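Long-range contacts in bottromycin amidohydrolase (Streptomyces purpureus, PDB 6I5S), which probably hydrolyses a thiazoline-containing peptide precursor as the zinc-dependent, thiazoline-specific gatekeeper amidohydrolase of bottromycin biosynthesis: residues V146-G151 against Y185-R190; K41-I46 against W84-G89; G16-G21 against S98-L103; P271-W276 against H361-E366; R139-A144 against M389-K394. All coordinates share one frame; numbering follows the deposited sequence.

Interaction 1. Residues V146-G151 against Y185-R190; sequences VVDGPG and YDDVER
Asp148 OD1 is gripped by two backbone amides: Asp187 N donates to it at 2.8 Å, on the syn lone pair, while Gly149 N of its own segment adds a weaker bond. Asp187 lies in the type I beta turn Tyr185–Val188, which follows the carboxylated lysine Xaa183 of the two-zinc site, and the side chain of Tyr185 comes to about 4 Å from a bound zinc ion. The turn is tied to strand 147-148 by Tyr185 N, 2.9 Å from Val147 O. With CG anti to its backbone N (chi1 -152°), Asp148 lays its carboxylate against Tyr185 CB, the carboxylate plane 72° from the ring. Asp148 OD2 lies 4.3 Å from Asp187 OD2, a pairing of like charges probably eased by a water that donates to both, by Ser152 at Asp148 and by a salt bridge from Arg239 to Asp187. An alanine at Asp148 would probably leave the amide of Asp187 without its acceptor and the bridging water free to shift. The absence of a side chain on Gly149 lets the backbones close in, and Gly149 CA makes a C-H···O contact with Asp187 O at 3.2 Å.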
# COMPACT_ATOMS: atom_id res chain seq x y z
N VAL A 146 3.52 -13.43 -9.93
CA VAL A 146 2.26 -13.96 -9.42
C VAL A 146 2.11 -15.37 -10.00
O VAL A 146 2.41 -15.60 -11.18
CB VAL A 146 1.01 -13.11 -9.77
CG1 VAL A 146 1.11 -11.72 -9.15
CG2 VAL A 146 0.80 -13.06 -11.24
N VAL A 147 1.64 -16.30 -9.19
CA VAL A 147 1.46 -17.69 -9.57
C VAL A 147 -0.03 -17.91 -9.80
O VAL A 147 -0.85 -17.44 -9.00
CB VAL A 147 1.97 -18.63 -8.46
CG1 VAL A 147 1.54 -19.96 -8.67
CG2 VAL A 147 3.56 -18.49 -8.44
N ASP A 148 -0.37 -18.56 -10.90
CA ASP A 148 -1.75 -18.86 -11.22
C ASP A 148 -1.82 -20.22 -11.89
O ASP A 148 -0.80 -20.77 -12.31
CB ASP A 148 -2.35 -17.81 -12.16
CG ASP A 148 -3.89 -17.66 -12.00
OD1 ASP A 148 -4.51 -18.41 -11.20
OD2 ASP A 148 -4.49 -16.79 -12.70
N GLY A 149 -3.04 -20.77 -11.96
CA GLY A 149 -3.23 -22.09 -12.55
C GLY A 149 -3.51 -22.00 -14.03
O GLY A 149 -3.65 -20.92 -14.62
N PRO A 150 -3.61 -23.14 -14.69
CA PRO A 150 -4.12 -23.11 -16.06
C PRO A 150 -5.54 -22.57 -16.02
O PRO A 150 -6.24 -22.62 -15.01
CB PRO A 150 -4.04 -24.58 -16.52
CG PRO A 150 -3.77 -25.38 -15.32
CD PRO A 150 -3.37 -24.50 -14.18
N GLY A 151 -5.94 -21.97 -17.11
CA GLY A 151 -7.22 -21.30 -17.04
C GLY A 151 -7.16 -19.97 -16.33
O GLY A 151 -8.20 -19.36 -16.10
N TYR A 185 -2.96 -16.43 -7.35
CA TYR A 185 -4.13 -15.88 -8.01
C TYR A 185 -5.26 -16.92 -8.00
O TYR A 185 -5.12 -18.03 -7.48
CB TYR A 185 -3.84 -15.48 -9.44
CG TYR A 185 -4.22 -14.03 -9.73
CD1 TYR A 185 -5.10 -13.70 -10.74
CD2 TYR A 185 -3.70 -13.03 -8.96
CE1 TYR A 185 -5.44 -12.41 -10.98
CE2 TYR A 185 -4.02 -11.72 -9.19
CZ TYR A 185 -4.90 -11.41 -10.20
OH TYR A 185 -5.23 -10.10 -10.43
N ASP A 186 -6.37 -16.55 -8.65
CA ASP A 186 -7.64 -17.22 -8.38
C ASP A 186 -7.73 -18.62 -8.93
O ASP A 186 -8.55 -19.41 -8.43
CB ASP A 186 -8.80 -16.44 -8.98
CG ASP A 186 -8.82 -14.98 -8.47
OD1 ASP A 186 -9.53 -14.67 -7.49
OD2 ASP A 186 -8.10 -14.19 -9.04
N ASP A 187 -6.98 -18.94 -9.97
CA ASP A 187 -7.18 -20.22 -10.67
C ASP A 187 -6.12 -21.25 -10.31
O ASP A 187 -6.04 -22.30 -10.96
CB ASP A 187 -7.23 -19.97 -12.19
CG ASP A 187 -8.53 -19.35 -12.62
OD1 ASP A 187 -9.56 -20.03 -12.54
OD2 ASP A 187 -8.57 -18.16 -12.99
N VAL A 188 -5.34 -21.02 -9.25
CA VAL A 188 -4.46 -22.08 -8.77
C VAL A 188 -5.30 -23.26 -8.34
O VAL A 188 -6.24 -23.13 -7.55
CB VAL A 188 -3.58 -21.59 -7.62
CG1 VAL A 188 -2.68 -22.77 -7.12
CG2 VAL A 188 -2.67 -20.47 -8.10
N GLU A 189 -4.95 -24.45 -8.84
CA GLU A 189 -5.72 -25.64 -8.52
C GLU A 189 -5.47 -26.06 -7.06
O GLU A 189 -4.40 -25.83 -6.50
CB GLU A 189 -5.33 -26.78 -9.47
CG GLU A 189 -5.77 -26.56 -10.91
CD GLU A 189 -4.92 -27.31 -11.96
OE1 GLU A 189 -3.66 -27.25 -11.94
OE2 GLU A 189 -5.55 -27.95 -12.83
N ARG A 190 -6.45 -26.77 -6.48
CA ARG A 190 -6.35 -27.08 -5.05
C ARG A 190 -5.13 -27.93 -4.71
O ARG A 190 -4.43 -27.59 -3.74
CB ARG A 190 -7.63 -27.80 -4.58
CG ARG A 190 -7.68 -27.97 -3.05
CD ARG A 190 -8.58 -29.14 -2.59
NE ARG A 190 -8.06 -30.41 -3.10
CZ ARG A 190 -8.61 -31.11 -4.09
NH1 ARG A 190 -9.73 -30.68 -4.68
NH2 ARG A 190 -8.03 -32.25 -4.49
O HOH W 1 -7.02 -15.95 -13.00

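Interaction 2. Residues K41-I46 against W84-G89; sequences KAVGLI and WYVTPG
Val43 lodges between Trp84 and Val86 where two parallel strands, 43-45 and 84-88, lie side by side in the mixed sheet. Its two methyls divide the work. CG1, anti to the backbone N (chi1 166°), meets Val86 CG2 at 3.5 Å, while CG2 reaches the indole of Trp84, 4.1 Å from CD1. Val86 in turn sits between Val43 and Leu45, whose CD1 comes to 4.4 Å from Val86 CG1. Trp69 packs on Val43 and Leu45, and Phe404 on Trp84 and Val86; Arg406 adds a cation-pi contact with Trp84.

The opposite face has a different relief. Gly44 pairs with Tyr85 and brings no side chain beside the phenol ring, which also meets Tyr82 and His408. The next bump is Ile46: its CD1 lies 4.1 Å from Tyr85 CB and also touches Thr87 CG2, the side chains of Ile46 and Thr87 lying alongside each other with a common direction. At the far end, the CD1 edge of the Trp84 indole approaches Lys41 O, and a water in the ring plane accepts from Trp84 NE1.

Between the two faces runs the backbone pairing. Gly44 N donates to Trp84 O at 2.8 Å, Val86 N to Gly44 O at 2.9 Å and Ile46 N to Val86 O at 2.8 Å, whereas the bond from Trp84 N to Ala42 O is weak. Main-chain hydrogen bonds thus set the parallel register, while the side-chain contacts across it are mainly apolar.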
# COMPACT_ATOMS: atom_id res chain seq x y z
N LYS A 41 13.91 17.78 18.60
CA LYS A 41 13.60 18.10 19.99
C LYS A 41 12.11 17.96 20.25
O LYS A 41 11.29 18.23 19.36
CB LYS A 41 14.04 19.53 20.33
CG LYS A 41 15.53 19.68 20.55
CD LYS A 41 16.10 20.88 19.80
CE LYS A 41 15.41 22.18 20.20
NZ LYS A 41 16.06 23.39 19.61
N ALA A 42 11.78 17.53 21.46
CA ALA A 42 10.42 17.60 21.98
C ALA A 42 9.43 16.84 21.09
O ALA A 42 8.40 17.37 20.67
CB ALA A 42 9.99 19.05 22.14
N VAL A 43 9.73 15.56 20.83
CA VAL A 43 8.93 14.75 19.93
C VAL A 43 7.95 13.96 20.78
O VAL A 43 8.34 13.37 21.79
CB VAL A 43 9.82 13.79 19.11
CG1 VAL A 43 9.00 12.72 18.42
CG2 VAL A 43 10.63 14.56 18.06
N GLY A 44 6.67 13.96 20.36
CA GLY A 44 5.69 13.06 20.92
C GLY A 44 5.51 11.82 20.03
O GLY A 44 4.96 11.91 18.92
N LEU A 45 6.02 10.69 20.47
CA LEU A 45 5.91 9.46 19.68
C LEU A 45 4.51 8.90 19.87
O LEU A 45 4.10 8.62 21.00
CB LEU A 45 6.96 8.43 20.12
CG LEU A 45 6.87 7.02 19.50
CD1 LEU A 45 7.01 7.10 18.00
CD2 LEU A 45 7.91 6.05 20.11
N ILE A 46 3.76 8.80 18.79
CA ILE A 46 2.42 8.22 18.85
C ILE A 46 2.53 6.70 18.76
O ILE A 46 3.21 6.16 17.87
CB ILE A 46 1.54 8.81 17.74
CG1 ILE A 46 1.37 10.33 17.99
CG2 ILE A 46 0.19 8.11 17.68
CD1 ILE A 46 0.62 11.03 16.89
N TRP A 84 6.77 18.35 17.88
CA TRP A 84 6.45 17.43 16.81
C TRP A 84 5.63 16.29 17.38
O TRP A 84 5.82 15.88 18.53
CB TRP A 84 7.68 16.81 16.19
CG TRP A 84 8.67 17.67 15.52
CD1 TRP A 84 9.89 18.01 16.00
CD2 TRP A 84 8.59 18.22 14.20
NE1 TRP A 84 10.57 18.76 15.08
CE2 TRP A 84 9.79 18.90 13.96
CE3 TRP A 84 7.61 18.22 13.22
CZ2 TRP A 84 10.03 19.58 12.78
CZ3 TRP A 84 7.87 18.89 12.04
CH2 TRP A 84 9.06 19.54 11.83
N TYR A 85 4.75 15.75 16.53
CA TYR A 85 4.10 14.47 16.76
C TYR A 85 4.56 13.52 15.66
O TYR A 85 4.59 13.91 14.49
CB TYR A 85 2.58 14.62 16.71
CG TYR A 85 2.02 15.53 17.74
CD1 TYR A 85 1.59 15.04 18.97
CD2 TYR A 85 1.92 16.89 17.52
CE1 TYR A 85 1.05 15.92 19.96
CE2 TYR A 85 1.38 17.75 18.49
CZ TYR A 85 0.95 17.23 19.70
OH TYR A 85 0.43 18.08 20.68
N VAL A 86 4.95 12.29 16.04
CA VAL A 86 5.62 11.39 15.12
C VAL A 86 4.92 10.05 15.12
O VAL A 86 4.61 9.49 16.17
CB VAL A 86 7.10 11.23 15.50
CG1 VAL A 86 7.72 10.08 14.81
CG2 VAL A 86 7.83 12.53 15.12
N THR A 87 4.72 9.51 13.92
CA THR A 87 4.33 8.13 13.73
C THR A 87 5.41 7.34 12.99
O THR A 87 6.24 7.93 12.29
CB THR A 87 3.02 8.02 12.92
OG1 THR A 87 3.24 8.44 11.56
CG2 THR A 87 1.97 8.95 13.51
N PRO A 88 5.40 6.02 13.10
CA PRO A 88 6.18 5.20 12.18
C PRO A 88 5.78 5.53 10.75
O PRO A 88 4.66 5.97 10.46
CB PRO A 88 5.78 3.78 12.55
CG PRO A 88 5.31 3.86 13.94
CD PRO A 88 4.59 5.16 14.01
N GLY A 89 6.69 5.28 9.83
CA GLY A 89 6.37 5.44 8.43
C GLY A 89 5.27 4.47 8.02
O GLY A 89 5.18 3.38 8.57
O HOH W 2 13.36 19.87 16.04

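Interaction 3. Residues G16-G21 against S98-L103; sequences GLLPEG and SSVSDL
Leu17 has CG anti to its own carbonyl carbon (chi1 -68°) and CD1 anti to CA (chi2 171°), which turns the other branch, CD2, onto the peptide that joins Ser98 to Ser99. This placement brings the loop before helix 23-31 against the start of helix 100-108. Leu17 CD2 stands 3.4 Å from Ser98 C and is nearly as close to Ser99 N, a methyl laid on a flat polar group. From the helix side, Val100 CB lies 3.4 Å from Leu17 O.

The same carbonyl is linked to the helix start by a water, which accepts from Val100 N at 2.9 Å and donates a weak bond to Leu17 O. One of the first amides of helix 100-108 is thus satisfied through solvent. Ser99 occupies the N-cap position, and Asp102 OD2 reaches back to accept a nearly straight bond from Ser98 N at 2.8 Å and a weak one from Ser99 N. Arg300 forms a salt bridge with OD1 of this aspartate. Farther along, Leu18 CD2 makes looser apolar contacts, 4.3 Å from Leu103 CD1.

Ser98 follows closely on the zinc ligands His94 and His96, just past the end of strand 84-95. Helix 23-31 packs on Val100 through Leu24, Val25 and Leu28, and its Val25 also meets Pro19 of the loop. Helix 121-132 receives Leu17 at His123 and Ala126 and Leu18 at Val129, so the N-terminal loop is wedged among three helices.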
# COMPACT_ATOMS: atom_id res chain seq x y z
N GLY A 16 14.43 -0.06 -14.72
CA GLY A 16 13.29 0.66 -15.28
C GLY A 16 12.54 1.57 -14.35
O GLY A 16 11.89 2.52 -14.80
N LEU A 17 12.59 1.33 -13.04
CA LEU A 17 11.94 2.26 -12.14
C LEU A 17 12.72 3.55 -11.94
O LEU A 17 12.15 4.51 -11.41
CB LEU A 17 11.73 1.65 -10.76
CG LEU A 17 10.71 0.50 -10.70
CD1 LEU A 17 10.71 -0.19 -9.38
CD2 LEU A 17 9.25 1.06 -11.01
N LEU A 18 13.99 3.59 -12.33
CA LEU A 18 14.88 4.70 -12.01
C LEU A 18 15.67 5.06 -13.26
O LEU A 18 16.89 4.94 -13.30
CB LEU A 18 15.81 4.35 -10.85
CG LEU A 18 15.06 4.01 -9.57
CD1 LEU A 18 15.99 3.35 -8.57
CD2 LEU A 18 14.43 5.26 -8.96
N PRO A 19 14.98 5.49 -14.30
CA PRO A 19 15.63 5.65 -15.59
C PRO A 19 16.59 6.84 -15.58
O PRO A 19 16.35 7.88 -14.96
CB PRO A 19 14.47 5.89 -16.56
CG PRO A 19 13.33 6.37 -15.71
CD PRO A 19 13.51 5.69 -14.37
N GLU A 20 17.68 6.67 -16.32
CA GLU A 20 18.68 7.72 -16.45
C GLU A 20 18.07 8.95 -17.10
O GLU A 20 17.24 8.85 -18.01
CB GLU A 20 19.87 7.24 -17.29
CG GLU A 20 20.50 5.94 -16.83
CD GLU A 20 21.71 6.15 -15.96
OE1 GLU A 20 22.75 6.59 -16.50
OE2 GLU A 20 21.63 5.88 -14.74
N GLY A 21 18.50 10.13 -16.64
CA GLY A 21 18.03 11.40 -17.17
C GLY A 21 16.62 11.80 -16.77
O GLY A 21 16.12 12.80 -17.28
N SER A 98 5.07 1.05 -10.73
CA SER A 98 5.52 0.86 -12.09
C SER A 98 6.39 2.00 -12.60
O SER A 98 6.97 1.88 -13.69
CB SER A 98 4.32 0.70 -13.05
OG SER A 98 3.62 -0.47 -12.74
N SER A 99 6.50 3.07 -11.83
CA SER A 99 7.28 4.23 -12.27
C SER A 99 7.77 5.02 -11.06
O SER A 99 7.27 4.90 -9.94
CB SER A 99 6.46 5.18 -13.17
OG SER A 99 5.55 5.89 -12.41
N VAL A 100 8.81 5.82 -11.31
CA VAL A 100 9.31 6.71 -10.26
C VAL A 100 8.24 7.70 -9.80
O VAL A 100 8.26 8.13 -8.64
CB VAL A 100 10.58 7.43 -10.76
CG1 VAL A 100 10.26 8.28 -11.97
CG2 VAL A 100 11.18 8.27 -9.66
N SER A 101 7.26 8.02 -10.65
CA SER A 101 6.14 8.85 -10.22
C SER A 101 5.43 8.24 -9.02
O SER A 101 5.04 8.94 -8.08
CB SER A 101 5.18 9.04 -11.39
OG SER A 101 4.01 9.71 -10.96
N ASP A 102 5.19 6.92 -9.05
CA ASP A 102 4.57 6.24 -7.92
C ASP A 102 5.43 6.35 -6.66
O ASP A 102 4.90 6.50 -5.56
CB ASP A 102 4.35 4.77 -8.25
CG ASP A 102 3.58 4.54 -9.53
OD1 ASP A 102 2.84 5.44 -9.97
OD2 ASP A 102 3.64 3.40 -10.09
N LEU A 103 6.75 6.18 -6.80
CA LEU A 103 7.62 6.22 -5.64
C LEU A 103 7.56 7.58 -4.96
O LEU A 103 7.48 7.69 -3.73
CB LEU A 103 9.06 5.87 -6.07
CG LEU A 103 9.31 4.42 -6.58
CD1 LEU A 103 10.71 4.32 -7.12
CD2 LEU A 103 9.09 3.44 -5.47
O HOH W 3 10.04 5.22 -13.91

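Interaction 4. Residues P271-W276 against H361-E366; sequences PTLVAW and HKEIAE
Glu363 reaches from helix 358-369 to the N-terminus of helix 273-280, meeting Val274 and Leu273 on the way. Its CB touches Val274 CG1 at 3.9 Å. CG is anti to the backbone N (chi1 -179°), and a bend at the next torsion (chi2 66°) places CD 3.2 Å from Leu273 N. The carboxylate then forks. OE1 accepts from Val274 N at 2.6 Å, and OE2 from Leu273 N at 2.8 Å, both on the syn side and somewhat out of the carboxylate plane. A water 2.7 Å from Glu363 OE2 probably bonds to it, and accepts from Thr272 N. An alanine in place of Glu363 would probably leave the amides of Leu273 and Val274 without their acceptors at a buried helix start. Flanking contacts are apolar: Leu273 CB lies 3.7 Å from Glu366 CB, and Val274 CG2 rests on Lys362 CB. The carboxylate of Glu366 pairs with Arg369 and Arg277. Thr272 is the N-cap residue, but its hydroxyl is engaged with His229, a zinc ligand, and makes no capping bond. What results is the carboxylate of one helix accepting the first-turn amides of another, near the two-zinc site.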
# COMPACT_ATOMS: atom_id res chain seq x y z
N PRO A 271 -8.11 -5.30 2.63
CA PRO A 271 -9.35 -5.28 1.84
C PRO A 271 -9.33 -4.39 0.60
O PRO A 271 -10.20 -4.55 -0.26
CB PRO A 271 -10.41 -4.79 2.85
CG PRO A 271 -9.63 -4.03 3.90
CD PRO A 271 -8.27 -4.74 3.99
N THR A 272 -8.38 -3.46 0.50
CA THR A 272 -8.27 -2.51 -0.60
C THR A 272 -9.63 -1.93 -0.97
O THR A 272 -10.06 -1.96 -2.12
CB THR A 272 -7.58 -3.09 -1.84
OG1 THR A 272 -8.37 -4.11 -2.44
CG2 THR A 272 -6.25 -3.71 -1.50
N LEU A 273 -10.24 -1.27 0.02
CA LEU A 273 -11.59 -0.74 -0.20
C LEU A 273 -11.56 0.38 -1.24
O LEU A 273 -12.50 0.52 -2.06
CB LEU A 273 -12.18 -0.22 1.10
CG LEU A 273 -12.37 -1.34 2.13
CD1 LEU A 273 -12.68 -0.70 3.51
CD2 LEU A 273 -13.52 -2.33 1.76
N VAL A 274 -10.50 1.19 -1.23
CA VAL A 274 -10.36 2.28 -2.21
C VAL A 274 -10.38 1.76 -3.63
O VAL A 274 -10.90 2.43 -4.54
CB VAL A 274 -9.09 3.10 -1.93
CG1 VAL A 274 -7.82 2.23 -1.99
CG2 VAL A 274 -8.99 4.32 -2.87
N ALA A 275 -9.82 0.57 -3.86
CA ALA A 275 -9.83 -0.02 -5.21
C ALA A 275 -11.21 -0.58 -5.59
O ALA A 275 -11.66 -0.41 -6.74
CB ALA A 275 -8.75 -1.14 -5.28
N TRP A 276 -11.87 -1.28 -4.68
CA TRP A 276 -13.29 -1.64 -4.88
C TRP A 276 -14.12 -0.41 -5.27
O TRP A 276 -14.91 -0.45 -6.21
CB TRP A 276 -13.85 -2.25 -3.61
CG TRP A 276 -13.66 -3.73 -3.39
CD1 TRP A 276 -12.77 -4.32 -2.51
CD2 TRP A 276 -14.38 -4.78 -4.01
NE1 TRP A 276 -12.93 -5.69 -2.52
CE2 TRP A 276 -13.92 -6.00 -3.43
CE3 TRP A 276 -15.43 -4.83 -4.96
CZ2 TRP A 276 -14.45 -7.25 -3.79
CZ3 TRP A 276 -15.96 -6.07 -5.29
CH2 TRP A 276 -15.44 -7.28 -4.72
N HIS A 361 -4.33 7.44 1.81
CA HIS A 361 -5.20 8.17 2.72
C HIS A 361 -6.67 7.99 2.36
O HIS A 361 -7.50 8.07 3.26
CB HIS A 361 -4.71 9.63 2.77
CG HIS A 361 -3.35 9.70 3.36
ND1 HIS A 361 -3.15 9.56 4.72
CD2 HIS A 361 -2.13 9.70 2.79
CE1 HIS A 361 -1.84 9.53 4.95
NE2 HIS A 361 -1.20 9.59 3.79
N LYS A 362 -7.00 7.76 1.10
CA LYS A 362 -8.38 7.38 0.78
C LYS A 362 -8.76 6.05 1.41
O LYS A 362 -9.92 5.87 1.84
CB LYS A 362 -8.59 7.30 -0.72
CG LYS A 362 -8.55 8.63 -1.45
CD LYS A 362 -9.20 8.47 -2.80
CE LYS A 362 -9.13 9.72 -3.60
NZ LYS A 362 -9.99 9.64 -4.83
N GLU A 363 -7.80 5.12 1.52
CA GLU A 363 -8.11 3.84 2.13
C GLU A 363 -8.24 3.99 3.63
O GLU A 363 -9.14 3.39 4.23
CB GLU A 363 -7.04 2.81 1.79
CG GLU A 363 -7.31 1.39 2.39
CD GLU A 363 -8.50 0.72 1.84
OE1 GLU A 363 -9.15 1.34 0.95
OE2 GLU A 363 -8.84 -0.44 2.30
N ILE A 364 -7.41 4.84 4.27
CA ILE A 364 -7.67 5.19 5.67
C ILE A 364 -9.07 5.77 5.83
O ILE A 364 -9.80 5.41 6.76
CB ILE A 364 -6.60 6.16 6.20
CG1 ILE A 364 -5.28 5.36 6.38
CG2 ILE A 364 -7.02 6.81 7.53
CD1 ILE A 364 -4.10 6.23 6.68
N ALA A 365 -9.48 6.62 4.90
CA ALA A 365 -10.82 7.20 4.98
C ALA A 365 -11.92 6.13 4.83
O ALA A 365 -12.91 6.16 5.55
CB ALA A 365 -10.97 8.30 3.92
N GLU A 366 -11.75 5.19 3.90
CA GLU A 366 -12.71 4.09 3.79
C GLU A 366 -12.82 3.30 5.09
O GLU A 366 -13.94 2.96 5.52
CB GLU A 366 -12.32 3.10 2.68
CG GLU A 366 -12.42 3.62 1.24
CD GLU A 366 -13.79 3.62 0.65
OE1 GLU A 366 -14.68 2.93 1.19
OE2 GLU A 366 -14.00 4.31 -0.39
O HOH W 4 -6.72 -2.13 2.75

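Interaction 5. Residues R139-A144 against M389-K394; sequences RPWVTA and MGWHDK
Met389 and Trp141 run alongside each other in opposite senses, and their polar link is modest: Trp141 NE1 donates to Met389 O at 3.2 Å, a weak bond well short of linear.

Contacts with the ring face are more extensive. Met389 CG lies over the five-membered ring of Trp141, 3.9 Å from its centroid, as a CH-pi contact, while SD stands obliquely to the same ring in a Met-aromatic contact. Beyond the sulfur, Met389 CE sits 3.5 Å above the plane of Trp391, displaced toward the ring's margin, so one methionine touches both tryptophans.

The two indoles also meet, obliquely. Their five-membered rings are tilted by 58°, with Trp391 NE1 in the plane of the Trp141 ring and 4.0 Å from CD1. Aliphatic packing completes the set. Arg139 CG, anti to the backbone N (chi1 -178°), comes to 3.4 Å from Trp391 CH2, the two side chains crossing with guanidinium and ring planes 69° apart.

Gly390, with positive phi, closes helix 383-388 in a Schellman motif and turns the chain so that residues on both sides of it reach strand 139-142. That strand follows strand 111-116 and helix 121-132 in a parallel beta-alpha-beta crossover, with Pro140 and Val142 packed on the helix. Trp141 points to the other side, consistent with the barrel built from such units in amidohydrolases.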
# COMPACT_ATOMS: atom_id res chain seq x y z
N ARG A 139 10.95 1.56 0.85
CA ARG A 139 11.52 0.22 0.80
C ARG A 139 10.48 -0.77 0.29
O ARG A 139 9.38 -0.84 0.86
CB ARG A 139 11.97 -0.17 2.20
CG ARG A 139 12.66 -1.55 2.35
CD ARG A 139 14.07 -1.54 1.69
NE ARG A 139 14.82 -2.75 2.05
CZ ARG A 139 15.99 -2.78 2.69
NH1 ARG A 139 16.62 -1.66 3.05
NH2 ARG A 139 16.53 -3.95 2.96
N PRO A 140 10.79 -1.58 -0.74
CA PRO A 140 9.82 -2.58 -1.22
C PRO A 140 9.90 -3.92 -0.53
O PRO A 140 10.95 -4.36 -0.04
CB PRO A 140 10.18 -2.72 -2.71
CG PRO A 140 11.70 -2.48 -2.73
CD PRO A 140 12.03 -1.57 -1.55
N TRP A 141 8.74 -4.59 -0.53
CA TRP A 141 8.61 -6.00 -0.18
C TRP A 141 8.02 -6.64 -1.44
O TRP A 141 6.97 -6.22 -1.92
CB TRP A 141 7.73 -6.20 1.05
CG TRP A 141 7.51 -7.56 1.58
CD1 TRP A 141 8.15 -8.12 2.64
CD2 TRP A 141 6.57 -8.54 1.12
NE1 TRP A 141 7.67 -9.37 2.89
CE2 TRP A 141 6.70 -9.65 1.97
CE3 TRP A 141 5.65 -8.59 0.08
CZ2 TRP A 141 5.96 -10.81 1.79
CZ3 TRP A 141 4.87 -9.73 -0.07
CH2 TRP A 141 5.05 -10.83 0.76
N VAL A 142 8.73 -7.60 -2.03
CA VAL A 142 8.55 -7.91 -3.45
C VAL A 142 8.13 -9.38 -3.60
O VAL A 142 8.88 -10.27 -3.19
CB VAL A 142 9.84 -7.62 -4.22
CG1 VAL A 142 9.63 -7.87 -5.69
CG2 VAL A 142 10.32 -6.19 -3.91
N THR A 143 7.00 -9.65 -4.28
CA THR A 143 6.69 -11.04 -4.61
C THR A 143 7.39 -11.45 -5.90
O THR A 143 7.79 -10.62 -6.72
CB THR A 143 5.18 -11.28 -4.80
OG1 THR A 143 4.71 -10.50 -5.90
CG2 THR A 143 4.44 -10.87 -3.60
N ALA A 144 7.60 -12.76 -6.06
CA ALA A 144 8.18 -13.31 -7.27
C ALA A 144 7.08 -13.42 -8.32
O ALA A 144 6.60 -14.51 -8.66
CB ALA A 144 8.81 -14.67 -7.00
N MET A 389 5.01 -8.24 6.78
CA MET A 389 6.22 -8.31 5.95
C MET A 389 7.38 -9.03 6.60
O MET A 389 8.42 -9.25 5.95
CB MET A 389 6.66 -6.90 5.59
CG MET A 389 5.72 -6.18 4.63
SD MET A 389 6.32 -4.58 4.01
CE MET A 389 6.44 -3.63 5.53
N GLY A 390 7.25 -9.40 7.87
CA GLY A 390 8.32 -10.13 8.50
C GLY A 390 9.45 -9.24 8.94
O GLY A 390 10.56 -9.73 9.20
N TRP A 391 9.21 -7.93 9.01
CA TRP A 391 10.21 -6.96 9.45
C TRP A 391 10.01 -6.77 10.94
O TRP A 391 9.12 -6.04 11.37
CB TRP A 391 10.05 -5.61 8.74
CG TRP A 391 10.22 -5.66 7.25
CD1 TRP A 391 10.54 -6.75 6.50
CD2 TRP A 391 10.13 -4.55 6.34
NE1 TRP A 391 10.64 -6.38 5.17
CE2 TRP A 391 10.39 -5.05 5.05
CE3 TRP A 391 9.89 -3.21 6.50
CZ2 TRP A 391 10.40 -4.23 3.92
CZ3 TRP A 391 9.87 -2.37 5.37
CH2 TRP A 391 10.08 -2.89 4.10
N HIS A 392 10.86 -7.40 11.75
CA HIS A 392 10.60 -7.49 13.18
C HIS A 392 11.50 -6.58 14.01
O HIS A 392 11.78 -6.87 15.18
CB HIS A 392 10.70 -8.95 13.62
CG HIS A 392 9.56 -9.80 13.11
ND1 HIS A 392 9.72 -11.11 12.72
CD2 HIS A 392 8.25 -9.50 12.92
CE1 HIS A 392 8.55 -11.59 12.32
NE2 HIS A 392 7.64 -10.63 12.42
N ASP A 393 11.94 -5.46 13.44
CA ASP A 393 12.28 -4.29 14.23
C ASP A 393 11.01 -3.61 14.73
O ASP A 393 9.97 -3.61 14.05
CB ASP A 393 13.11 -3.29 13.42
CG ASP A 393 14.54 -3.75 13.20
OD1 ASP A 393 15.01 -4.60 13.99
OD2 ASP A 393 15.19 -3.26 12.25
N LYS A 394 11.07 -3.03 15.93
CA LYS A 394 9.92 -2.31 16.45
C LYS A 394 9.57 -1.16 15.50
O LYS A 394 10.45 -0.62 14.81
CB LYS A 394 10.19 -1.79 17.86
CG LYS A 394 9.66 -2.73 18.97
CD LYS A 394 10.75 -3.11 19.97
CE LYS A 394 10.64 -4.57 20.42
NZ LYS A 394 11.98 -5.23 20.46

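Along the chain, interaction 2 is nested inside the loop closed by interaction 3; interaction 5 then spans 244 residues and encloses interactions 1 and 4. Interactions 2 and 5 reach the same mixed sheet, their centres 23 Å apart, through strands 84-95 and 139-142. Interaction 3 follows strand 84-95 at the start of helix 100-108. Interactions 1 and 2 lie on opposite sides of the chain's centre, their own centres 44 Å apart. No two of the five touch, apart from 139-144 and 146-151 adjoining in sequence. The side chains of Tyr185 in interaction 1 and Thr272 in interaction 4 lie about 4 and about 7 Å from a bound zinc ion, so separate parts of the chain converge on the metal site.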